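Local structure of erythrocyte membrane protein 1 (Plasmodium falciparum, 2XU0) at residues N24-I29 with D307-F312; Q102-E107 with R136-Q141; K238-G243 with R253-T258. The protein probably binds receptors on host cells as a surface adhesion protein of the malaria parasite, this piece being its N-terminal segment and first Duffy-binding-like domain, which takes part in rosetting. The protein carries 10 engineered substitutions. All coordinates share one frame; numbering follows the deposited sequence.

Contact 1 of 3, residues N24-I29 with D307-F312; sequences NVLENI and DYVPQF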
loop_
_atom_site.group_PDB
_atom_site.type_symbol
_atom_site.label_atom_id
_atom_site.label_comp_id
_atom_site.label_asym_id
_atom_site.label_seq_id
_atom_site.Cartn_x
_atom_site.Cartn_y
_atom_site.Cartn_z
ATOM N N ASN A 24 -0.572 -7.293 9.722
ATOM C CA ASN A 24 -0.058 -8.317 10.624
ATOM C C ASN A 24 -0.456 -9.719 10.210
ATOM O O ASN A 24 0.393 -10.617 10.185
ATOM C CB ASN A 24 -0.462 -8.017 12.117
ATOM C CG ASN A 24 0.423 -6.986 12.730
ATOM O OD1 ASN A 24 1.602 -6.912 12.404
ATOM N ND2 ASN A 24 -0.119 -6.144 13.598
ATOM N N VAL A 25 -1.732 -9.910 9.846
ATOM C CA VAL A 25 -2.203 -11.242 9.422
ATOM C C VAL A 25 -1.504 -11.676 8.114
ATOM O O VAL A 25 -1.059 -12.808 8.022
ATOM C CB VAL A 25 -3.753 -11.294 9.345
ATOM C CG1 VAL A 25 -4.256 -12.532 8.597
ATOM C CG2 VAL A 25 -4.366 -11.210 10.751
ATOM N N LEU A 26 -1.341 -10.760 7.150
ATOM C CA LEU A 26 -0.720 -11.118 5.869
ATOM C C LEU A 26 0.758 -11.408 6.046
ATOM O O LEU A 26 1.260 -12.345 5.426
ATOM C CB LEU A 26 -0.968 -10.038 4.772
ATOM C CG LEU A 26 -2.435 -9.695 4.413
ATOM C CD1 LEU A 26 -2.524 -8.360 3.651
ATOM C CD2 LEU A 26 -3.096 -10.791 3.637
ATOM N N GLU A 27 1.459 -10.605 6.870
ATOM C CA GLU A 27 2.885 -10.782 7.197
ATOM C C GLU A 27 3.095 -12.176 7.838
ATOM O O GLU A 27 4.082 -12.877 7.543
ATOM C CB GLU A 27 3.334 -9.715 8.210
ATOM C CG GLU A 27 3.755 -8.394 7.594
ATOM C CD GLU A 27 5.170 -8.364 7.075
ATOM O OE1 GLU A 27 5.764 -9.446 6.873
ATOM O OE2 GLU A 27 5.663 -7.252 6.798
ATOM N N ASN A 28 2.160 -12.576 8.676
ATOM C CA ASN A 28 2.251 -13.886 9.306
ATOM C C ASN A 28 2.103 -15.034 8.322
ATOM O O ASN A 28 2.804 -16.039 8.452
ATOM C CB ASN A 28 1.383 -14.007 10.522
ATOM C CG ASN A 28 1.971 -13.282 11.705
ATOM O OD1 ASN A 28 3.101 -13.544 12.120
ATOM N ND2 ASN A 28 1.241 -12.327 12.246
ATOM N N ILE A 29 1.279 -14.856 7.290
ATOM C CA ILE A 29 1.176 -15.893 6.261
ATOM C C ILE A 29 2.401 -15.810 5.352
ATOM O O ILE A 29 2.938 -16.845 4.991
ATOM C CB ILE A 29 -0.190 -15.870 5.511
ATOM C CG1 ILE A 29 -1.343 -16.066 6.505
ATOM C CG2 ILE A 29 -0.209 -16.938 4.409
ATOM C CD1 ILE A 29 -2.725 -15.614 5.972
ATOM N N ASP A 307 6.959 -9.096 0.565
ATOM C CA ASP A 307 7.338 -9.580 -0.765
ATOM C C ASP A 307 6.874 -11.049 -1.010
ATOM O O ASP A 307 7.080 -11.597 -2.094
ATOM C CB ASP A 307 8.843 -9.369 -1.019
ATOM C CG ASP A 307 9.803 -9.934 0.025
ATOM O OD1 ASP A 307 9.463 -9.903 1.237
ATOM O OD2 ASP A 307 10.938 -10.309 -0.356
ATOM N N TYR A 308 6.230 -11.671 -0.005
ATOM C CA TYR A 308 5.659 -13.023 -0.141
ATOM C C TYR A 308 4.140 -12.983 0.020
ATOM O O TYR A 308 3.494 -14.018 0.186
ATOM C CB TYR A 308 6.360 -14.044 0.785
ATOM C CG TYR A 308 7.788 -14.242 0.343
ATOM C CD1 TYR A 308 8.096 -15.116 -0.695
ATOM C CD2 TYR A 308 8.801 -13.403 0.805
ATOM C CE1 TYR A 308 9.387 -15.201 -1.210
ATOM C CE2 TYR A 308 10.080 -13.443 0.260
ATOM C CZ TYR A 308 10.373 -14.356 -0.736
ATOM O OH TYR A 308 11.645 -14.471 -1.227
ATOM N N VAL A 309 3.581 -11.775 -0.046
ATOM C CA VAL A 309 2.127 -11.559 0.058
ATOM C C VAL A 309 1.596 -11.232 -1.342
ATOM O O VAL A 309 2.146 -10.317 -1.966
ATOM C CB VAL A 309 1.737 -10.439 1.093
ATOM C CG1 VAL A 309 0.218 -10.178 1.101
ATOM C CG2 VAL A 309 2.234 -10.785 2.494
ATOM N N PRO A 310 0.529 -11.916 -1.859
ATOM C CA PRO A 310 -0.009 -11.523 -3.168
ATOM C C PRO A 310 -0.213 -10.017 -3.270
ATOM O O PRO A 310 -0.750 -9.379 -2.358
ATOM C CB PRO A 310 -1.343 -12.295 -3.265
ATOM C CG PRO A 310 -1.135 -13.498 -2.398
ATOM C CD PRO A 310 -0.250 -13.027 -1.269
ATOM N N GLN A 311 0.209 -9.460 -4.393
ATOM C CA GLN A 311 0.170 -8.023 -4.687
ATOM C C GLN A 311 -1.202 -7.366 -4.511
ATOM O O GLN A 311 -1.284 -6.284 -3.924
ATOM C CB GLN A 311 0.776 -7.743 -6.070
ATOM C CG GLN A 311 0.876 -6.250 -6.410
ATOM C CD GLN A 311 1.654 -5.998 -7.639
ATOM O OE1 GLN A 311 1.261 -6.392 -8.746
ATOM N NE2 GLN A 311 2.735 -5.232 -7.488
ATOM N N PHE A 312 -2.274 -8.017 -5.009
ATOM C CA PHE A 312 -3.637 -7.510 -4.879
ATOM C C PHE A 312 -3.992 -7.296 -3.387
ATOM O O PHE A 312 -4.608 -6.297 -3.044
ATOM C CB PHE A 312 -4.663 -8.472 -5.567
ATOM C CG PHE A 312 -6.075 -8.174 -5.100
ATOM C CD1 PHE A 312 -6.726 -7.009 -5.502
ATOM C CD2 PHE A 312 -6.699 -8.988 -4.155
ATOM C CE1 PHE A 312 -7.958 -6.648 -4.946
ATOM C CE2 PHE A 312 -7.946 -8.640 -3.626
ATOM C CZ PHE A 312 -8.577 -7.480 -4.040
#

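Contact 2 of 3, residues Q102-E107 with R136-Q141; sequences QNRFDE and RHICDQ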
loop_
_atom_site.group_PDB
_atom_site.type_symbol
_atom_site.label_atom_id
_atom_site.label_comp_id
_atom_site.label_asym_id
_atom_site.label_seq_id
_atom_site.Cartn_x
_atom_site.Cartn_y
_atom_site.Cartn_z
ATOM N N GLN A 102 5.876 13.190 -8.172
ATOM C CA GLN A 102 6.117 13.115 -6.735
ATOM C C GLN A 102 4.767 13.368 -6.093
ATOM O O GLN A 102 3.764 13.303 -6.801
ATOM C CB GLN A 102 7.223 14.106 -6.276
ATOM C CG GLN A 102 7.015 15.588 -6.665
ATOM C CD GLN A 102 7.396 15.906 -8.094
ATOM O OE1 GLN A 102 8.481 15.549 -8.578
ATOM N NE2 GLN A 102 6.503 16.585 -8.801
ATOM N N ASN A 103 4.710 13.668 -4.801
ATOM C CA ASN A 103 3.442 13.871 -4.097
ATOM C C ASN A 103 2.551 12.616 -4.124
ATOM O O ASN A 103 1.325 12.704 -4.169
ATOM C CB ASN A 103 2.707 15.174 -4.502
ATOM C CG ASN A 103 2.913 16.310 -3.528
ATOM O OD1 ASN A 103 3.594 17.300 -3.829
ATOM N ND2 ASN A 103 2.350 16.177 -2.326
ATOM N N ARG A 104 3.205 11.434 -4.033
ATOM C CA ARG A 104 2.565 10.112 -4.012
ATOM C C ARG A 104 1.615 10.002 -2.839
ATOM O O ARG A 104 0.628 9.274 -2.922
ATOM C CB ARG A 104 3.626 8.999 -3.915
ATOM C CG ARG A 104 4.608 8.982 -5.069
ATOM C CD ARG A 104 5.160 7.614 -5.232
ATOM N NE ARG A 104 6.567 7.608 -5.594
ATOM C CZ ARG A 104 7.355 6.552 -5.455
ATOM N NH1 ARG A 104 6.870 5.406 -4.985
ATOM N NH2 ARG A 104 8.633 6.629 -5.785
ATOM N N PHE A 105 1.890 10.743 -1.755
ATOM C CA PHE A 105 1.105 10.708 -0.525
ATOM C C PHE A 105 0.089 11.797 -0.357
ATOM O O PHE A 105 -0.624 11.790 0.642
ATOM C CB PHE A 105 2.005 10.591 0.717
ATOM C CG PHE A 105 3.021 9.473 0.656
ATOM C CD1 PHE A 105 2.644 8.153 0.890
ATOM C CD2 PHE A 105 4.357 9.740 0.391
ATOM C CE1 PHE A 105 3.581 7.118 0.806
ATOM C CE2 PHE A 105 5.290 8.708 0.312
ATOM C CZ PHE A 105 4.900 7.405 0.542
ATOM N N ASP A 106 -0.054 12.691 -1.356
ATOM C CA ASP A 106 -1.011 13.799 -1.307
ATOM C C ASP A 106 -2.424 13.278 -1.164
ATOM O O ASP A 106 -2.754 12.252 -1.750
ATOM C CB ASP A 106 -0.887 14.677 -2.576
ATOM C CG ASP A 106 -1.800 15.882 -2.579
ATOM O OD1 ASP A 106 -1.409 16.914 -2.007
ATOM O OD2 ASP A 106 -2.920 15.779 -3.130
ATOM N N GLU A 107 -3.254 13.975 -0.367
ATOM C CA GLU A 107 -4.655 13.652 -0.137
ATOM C C GLU A 107 -5.485 13.437 -1.422
ATOM O O GLU A 107 -6.515 12.742 -1.388
ATOM C CB GLU A 107 -5.311 14.679 0.810
ATOM C CG GLU A 107 -5.408 16.106 0.267
ATOM C CD GLU A 107 -6.400 16.993 0.998
ATOM O OE1 GLU A 107 -7.623 16.847 0.771
ATOM O OE2 GLU A 107 -5.952 17.834 1.810
ATOM N N ARG A 136 2.135 3.554 -8.722
ATOM C CA ARG A 136 2.031 4.254 -10.014
ATOM C C ARG A 136 3.306 5.044 -10.385
ATOM O O ARG A 136 3.794 4.958 -11.515
ATOM C CB ARG A 136 0.834 5.218 -9.990
ATOM C CG ARG A 136 -0.530 4.545 -10.029
ATOM C CD ARG A 136 -1.614 5.592 -10.048
ATOM N NE ARG A 136 -1.815 6.077 -11.418
ATOM C CZ ARG A 136 -2.825 6.849 -11.797
ATOM N NH1 ARG A 136 -3.727 7.259 -10.911
ATOM N NH2 ARG A 136 -2.942 7.223 -13.065
ATOM N N HIS A 137 3.871 5.755 -9.415
ATOM C CA HIS A 137 5.030 6.611 -9.659
ATOM C C HIS A 137 6.348 6.093 -9.115
ATOM O O HIS A 137 7.286 6.865 -8.972
ATOM C CB HIS A 137 4.721 8.037 -9.186
ATOM C CG HIS A 137 3.329 8.473 -9.500
ATOM N ND1 HIS A 137 2.888 8.614 -10.815
ATOM C CD2 HIS A 137 2.314 8.785 -8.664
ATOM C CE1 HIS A 137 1.629 9.012 -10.727
ATOM N NE2 HIS A 137 1.242 9.135 -9.454
ATOM N N ILE A 138 6.442 4.769 -8.875
ATOM C CA ILE A 138 7.647 4.097 -8.383
ATOM C C ILE A 138 8.899 4.466 -9.214
ATOM O O ILE A 138 8.811 4.610 -10.444
ATOM C CB ILE A 138 7.413 2.551 -8.255
ATOM C CG1 ILE A 138 7.929 2.022 -6.914
ATOM C CG2 ILE A 138 7.979 1.740 -9.461
ATOM C CD1 ILE A 138 7.503 0.581 -6.553
ATOM N N CYS A 139 10.052 4.610 -8.539
ATOM C CA CYS A 139 11.316 4.971 -9.198
ATOM C C CYS A 139 12.003 3.784 -9.858
ATOM O O CYS A 139 13.021 3.309 -9.351
ATOM C CB CYS A 139 12.245 5.702 -8.231
ATOM S SG CYS A 139 11.553 7.228 -7.549
ATOM N N ASP A 140 11.476 3.336 -11.021
ATOM C CA ASP A 140 11.937 2.167 -11.781
ATOM C C ASP A 140 12.580 2.509 -13.147
ATOM O O ASP A 140 12.942 1.606 -13.907
ATOM C CB ASP A 140 10.710 1.225 -12.021
ATOM C CG ASP A 140 9.645 1.769 -12.986
ATOM O OD1 ASP A 140 9.656 2.999 -13.275
ATOM O OD2 ASP A 140 8.768 0.990 -13.397
ATOM N N GLN A 141 12.700 3.803 -13.457
ATOM C CA GLN A 141 13.214 4.305 -14.733
ATOM C C GLN A 141 14.516 3.715 -15.273
ATOM O O GLN A 141 14.593 3.421 -16.469
ATOM C CB GLN A 141 13.152 5.825 -14.779
ATOM C CG GLN A 141 12.826 6.369 -16.162
ATOM C CD GLN A 141 14.018 6.980 -16.850
ATOM O OE1 GLN A 141 14.172 6.858 -18.065
ATOM N NE2 GLN A 141 14.856 7.692 -16.098
#

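Contact 3 of 3, residues K238-G243 with R253-T258; sequences KHYAHG and REDWWT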
loop_
_atom_site.group_PDB
_atom_site.type_symbol
_atom_site.label_atom_id
_atom_site.label_comp_id
_atom_site.label_asym_id
_atom_site.label_seq_id
_atom_site.Cartn_x
_atom_site.Cartn_y
_atom_site.Cartn_z
ATOM N N LYS A 238 19.754 -27.114 -15.736
ATOM C CA LYS A 238 18.746 -28.176 -15.708
ATOM C C LYS A 238 17.840 -28.073 -14.491
ATOM O O LYS A 238 16.666 -28.430 -14.574
ATOM C CB LYS A 238 19.330 -29.593 -15.926
ATOM C CG LYS A 238 20.290 -30.095 -14.862
ATOM C CD LYS A 238 19.654 -31.165 -13.976
ATOM C CE LYS A 238 20.478 -31.476 -12.746
ATOM N NZ LYS A 238 20.401 -30.395 -11.726
ATOM N N HIS A 239 18.377 -27.546 -13.367
ATOM C CA HIS A 239 17.615 -27.297 -12.143
ATOM C C HIS A 239 16.538 -26.238 -12.456
ATOM O O HIS A 239 15.403 -26.365 -12.002
ATOM C CB HIS A 239 18.550 -26.810 -11.028
ATOM C CG HIS A 239 17.866 -26.555 -9.721
ATOM N ND1 HIS A 239 17.603 -27.578 -8.835
ATOM C CD2 HIS A 239 17.419 -25.391 -9.193
ATOM C CE1 HIS A 239 17.005 -27.011 -7.799
ATOM N NE2 HIS A 239 16.879 -25.695 -7.968
ATOM N N TYR A 240 16.899 -25.228 -13.279
ATOM C CA TYR A 240 16.004 -24.162 -13.717
ATOM C C TYR A 240 15.395 -24.446 -15.090
ATOM O O TYR A 240 15.170 -23.535 -15.881
ATOM C CB TYR A 240 16.741 -22.816 -13.684
ATOM C CG TYR A 240 17.036 -22.377 -12.273
ATOM C CD1 TYR A 240 18.323 -22.453 -11.756
ATOM C CD2 TYR A 240 16.015 -21.935 -11.431
ATOM C CE1 TYR A 240 18.600 -22.062 -10.445
ATOM C CE2 TYR A 240 16.276 -21.557 -10.114
ATOM C CZ TYR A 240 17.572 -21.620 -9.624
ATOM O OH TYR A 240 17.857 -21.249 -8.331
ATOM N N ALA A 241 15.106 -25.708 -15.369
ATOM C CA ALA A 241 14.536 -26.060 -16.660
ATOM C C ALA A 241 13.217 -26.762 -16.531
ATOM O O ALA A 241 13.034 -27.556 -15.612
ATOM C CB ALA A 241 15.507 -26.943 -17.438
ATOM N N HIS A 242 12.313 -26.514 -17.493
ATOM C CA HIS A 242 11.044 -27.223 -17.626
ATOM C C HIS A 242 11.390 -28.652 -18.146
ATOM O O HIS A 242 12.533 -28.906 -18.547
ATOM C CB HIS A 242 10.123 -26.491 -18.632
ATOM C CG HIS A 242 9.584 -25.172 -18.167
ATOM N ND1 HIS A 242 8.913 -25.043 -16.955
ATOM C CD2 HIS A 242 9.562 -23.977 -18.805
ATOM C CE1 HIS A 242 8.529 -23.775 -16.889
ATOM N NE2 HIS A 242 8.898 -23.094 -17.975
ATOM N N GLY A 243 10.420 -29.566 -18.126
ATOM C CA GLY A 243 10.614 -30.941 -18.590
ATOM C C GLY A 243 11.168 -31.043 -20.002
ATOM O O GLY A 243 12.084 -31.831 -20.252
ATOM N N ARG A 253 13.771 -16.279 -11.725
ATOM C CA ARG A 253 13.582 -14.919 -11.207
ATOM C C ARG A 253 13.170 -14.909 -9.732
ATOM O O ARG A 253 13.615 -14.035 -8.994
ATOM C CB ARG A 253 12.561 -14.148 -12.035
ATOM C CG ARG A 253 12.976 -13.892 -13.459
ATOM C CD ARG A 253 12.399 -12.547 -13.804
ATOM N NE ARG A 253 11.530 -12.598 -14.949
ATOM C CZ ARG A 253 10.811 -11.580 -15.393
ATOM N NH1 ARG A 253 10.825 -10.415 -14.757
ATOM N NH2 ARG A 253 10.061 -11.720 -16.471
ATOM N N GLU A 254 12.339 -15.894 -9.305
ATOM C CA GLU A 254 11.881 -16.104 -7.924
ATOM C C GLU A 254 13.067 -16.323 -6.998
ATOM O O GLU A 254 13.081 -15.788 -5.884
ATOM C CB GLU A 254 11.049 -17.400 -7.834
ATOM C CG GLU A 254 9.593 -17.234 -8.179
ATOM C CD GLU A 254 8.814 -18.532 -8.312
ATOM O OE1 GLU A 254 7.660 -18.459 -8.795
ATOM O OE2 GLU A 254 9.347 -19.612 -7.949
ATOM N N ASP A 255 13.993 -17.233 -7.413
ATOM C CA ASP A 255 15.179 -17.594 -6.633
ATOM C C ASP A 255 16.159 -16.458 -6.643
ATOM O O ASP A 255 16.727 -16.154 -5.606
ATOM C CB ASP A 255 15.815 -18.880 -7.176
ATOM C CG ASP A 255 14.976 -20.097 -6.854
ATOM O OD1 ASP A 255 13.898 -19.930 -6.216
ATOM O OD2 ASP A 255 15.417 -21.215 -7.168
ATOM N N TRP A 256 16.300 -15.764 -7.779
ATOM C CA TRP A 256 17.161 -14.600 -7.803
ATOM C C TRP A 256 16.683 -13.608 -6.744
ATOM O O TRP A 256 17.499 -13.114 -5.976
ATOM C CB TRP A 256 17.196 -13.947 -9.194
ATOM C CG TRP A 256 18.289 -12.919 -9.311
ATOM C CD1 TRP A 256 19.585 -13.143 -9.664
ATOM C CD2 TRP A 256 18.204 -11.533 -8.944
ATOM N NE1 TRP A 256 20.303 -11.969 -9.604
ATOM C CE2 TRP A 256 19.483 -10.966 -9.156
ATOM C CE3 TRP A 256 17.167 -10.708 -8.464
ATOM C CZ2 TRP A 256 19.754 -9.612 -8.912
ATOM C CZ3 TRP A 256 17.431 -9.362 -8.245
ATOM C CH2 TRP A 256 18.718 -8.831 -8.447
ATOM N N TRP A 257 15.356 -13.336 -6.680
ATOM C CA TRP A 257 14.817 -12.397 -5.703
ATOM C C TRP A 257 15.138 -12.853 -4.290
ATOM O O TRP A 257 15.716 -12.105 -3.506
ATOM C CB TRP A 257 13.297 -12.189 -5.874
ATOM C CG TRP A 257 12.740 -11.264 -4.822
ATOM C CD1 TRP A 257 12.106 -11.628 -3.670
ATOM C CD2 TRP A 257 13.025 -9.861 -4.694
ATOM N NE1 TRP A 257 11.848 -10.516 -2.896
ATOM C CE2 TRP A 257 12.462 -9.428 -3.468
ATOM C CE3 TRP A 257 13.677 -8.919 -5.515
ATOM C CZ2 TRP A 257 12.459 -8.088 -3.083
ATOM C CZ3 TRP A 257 13.679 -7.586 -5.132
ATOM C CH2 TRP A 257 13.093 -7.183 -3.919
ATOM N N THR A 258 14.743 -14.081 -3.973
ATOM C CA THR A 258 14.951 -14.701 -2.674
ATOM C C THR A 258 16.398 -14.624 -2.227
ATOM O O THR A 258 16.648 -14.311 -1.064
ATOM C CB THR A 258 14.406 -16.123 -2.709
ATOM O OG1 THR A 258 13.011 -16.030 -3.013
ATOM C CG2 THR A 258 14.588 -16.853 -1.380
HETATM O O HOH W 1 15.354 -23.874 -6.416
#

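Contact 1 of 3, residues N24-I29 with D307-F312
L26 of helix 22-39 meets V309, in the turn that leads into helix 311-338, and the apolar part of the contact is carried by this pair. CB of L26 lies 3.9 Å from CG1 of V309, and the two side chains cross at about a right angle. With CG1 anti to the backbone N (chi1 176°), V309 sets both methyls against the helix: CG1 meets CB and, more distantly, CD1 of L26, while CG2 rests 3.5 Å from the carbonyl O of L26. F417 of helix 415-423 touches both L26 and P310, the N-cap residue of helix 311-338.

Polar groups work beside this patch. E27 ties the helix to the chain just ahead of D307, OE1 accepting from the backbone N of Y305 and OE2 bonding the hydroxyl of T304; OE2 also bonds the hydroxyl of Y278. D307 makes a salt bridge to R261 through OD2. E27 OE1 and D307 OD1 stay 6.8 Å apart, each carboxylate with its own partners.

The N-terminal segment of PfEMP1 is thus joined to the Duffy-binding-like domain by a small buried apolar touch flanked by a carboxylate with several hydrogen bonds, so the helix is fixed by shape at V309 and by directed bonds at E27.

Contact 2 of 3, residues Q102-E107 with R136-Q141
R104 and H137 stand opposite each other with CA atoms 7.1 Å apart, R104 within a type I turn from N103 to D106 and H137 where the chain leaves helix 133-136. The arginine carries the contact. Its CD packs on CB of H137 at 4.0 Å, the two side chains sliding past each other in opposite directions, and the imidazole offers its edge to CG of R104. The guanidinium and imidazole planes are 70° apart, so the two groups do not stack.

Instead, one face of the guanidinium lies against the backbone of 137-138. The carbonyl O of H137 sits 3.2 Å above the plane towards the rim, and N of I138 lies over the centre. At 3.5 Å from NH2 that carbonyl is poorly angled for a hydrogen bond. Near the guanidinium plane, at its edge, SG of C139 approaches NH2 to 3.5 Å; this sulfur belongs to the disulfide with C97. A bend at chi3 (-142°) brings the arginine's end to this place.

Helix 154-175 completes the setting. E168 takes a salt bridge from R104 NH2 and a hydrogen bond from the backbone N of C139, linking both loops, while Y171 OH bonds the backbone N of R104 and I172 touches its side chain. Further along, F105 packs on I172 and on E322 of helix 311-338.

Contact 3 of 3, residues K238-G243 with R253-T258
Y240 reaches across to D255 and joins two successive helices of the alpha-helical Duffy-binding-like fold: Y240 follows the end of helix 234-239, and D255 lies on helix 249-268. The phenol and the carboxylate meet at a slant, their planes 75° apart, with the carboxylate at the edge of the ring. Y240 OH donates to D255 OD2 at 2.7 Å, and OD2 accepts with its anti lone pair, the one facing away from OD1. The same oxygen also lies 3.1 Å from CE2 of Y240, so it sits beside the ortho edge of the phenol as well as at its hydroxyl. CB of D255 points towards the tyrosine, and a chi1 of -72° swings the carboxylate back beside its own backbone N, where OD2 meets the hydroxyl.

H239 flanks the pair. Its CD2 lies 3.7 Å above one face of the Y240 ring, offset towards the rim, and its NE2 is joined through a water to D255 OD2. That oxygen therefore receives hydrogen bonds from both the tyrosine and the water, while OD1 bonds a glycerol, probably from the crystallisation liquor. L48 touches both Y240 and D255. One turn along the helix, T258 OG1 donates to the carbonyl O of E254 at 2.9 Å, from the opposite face of the carbonyl plane to T258 N.

Overall arrangement
Contacts 1 and 3 are directly coupled although their centres lie 22 Å apart: D307 OD2 is 2.7 Å from W257 NE1, and Y308 OH is 2.7 Å from T258 OG1, both probable hydrogen bonds. Helix 249-268 thus meets the tyrosine of contact 3 through D255 and the turn of contact 1 through W257 and T258. Contact 2 stands apart, about 8 Å from contact 1 and about 10 Å from contact 3 between nearest atoms. In sequence, contacts 2 and 3 follow one another within the span that contact 1 closes. Helix 311-338, which starts in contact 1, also packs against F105 and E107 of contact 2. All three lie away from the magnesium and proline sites.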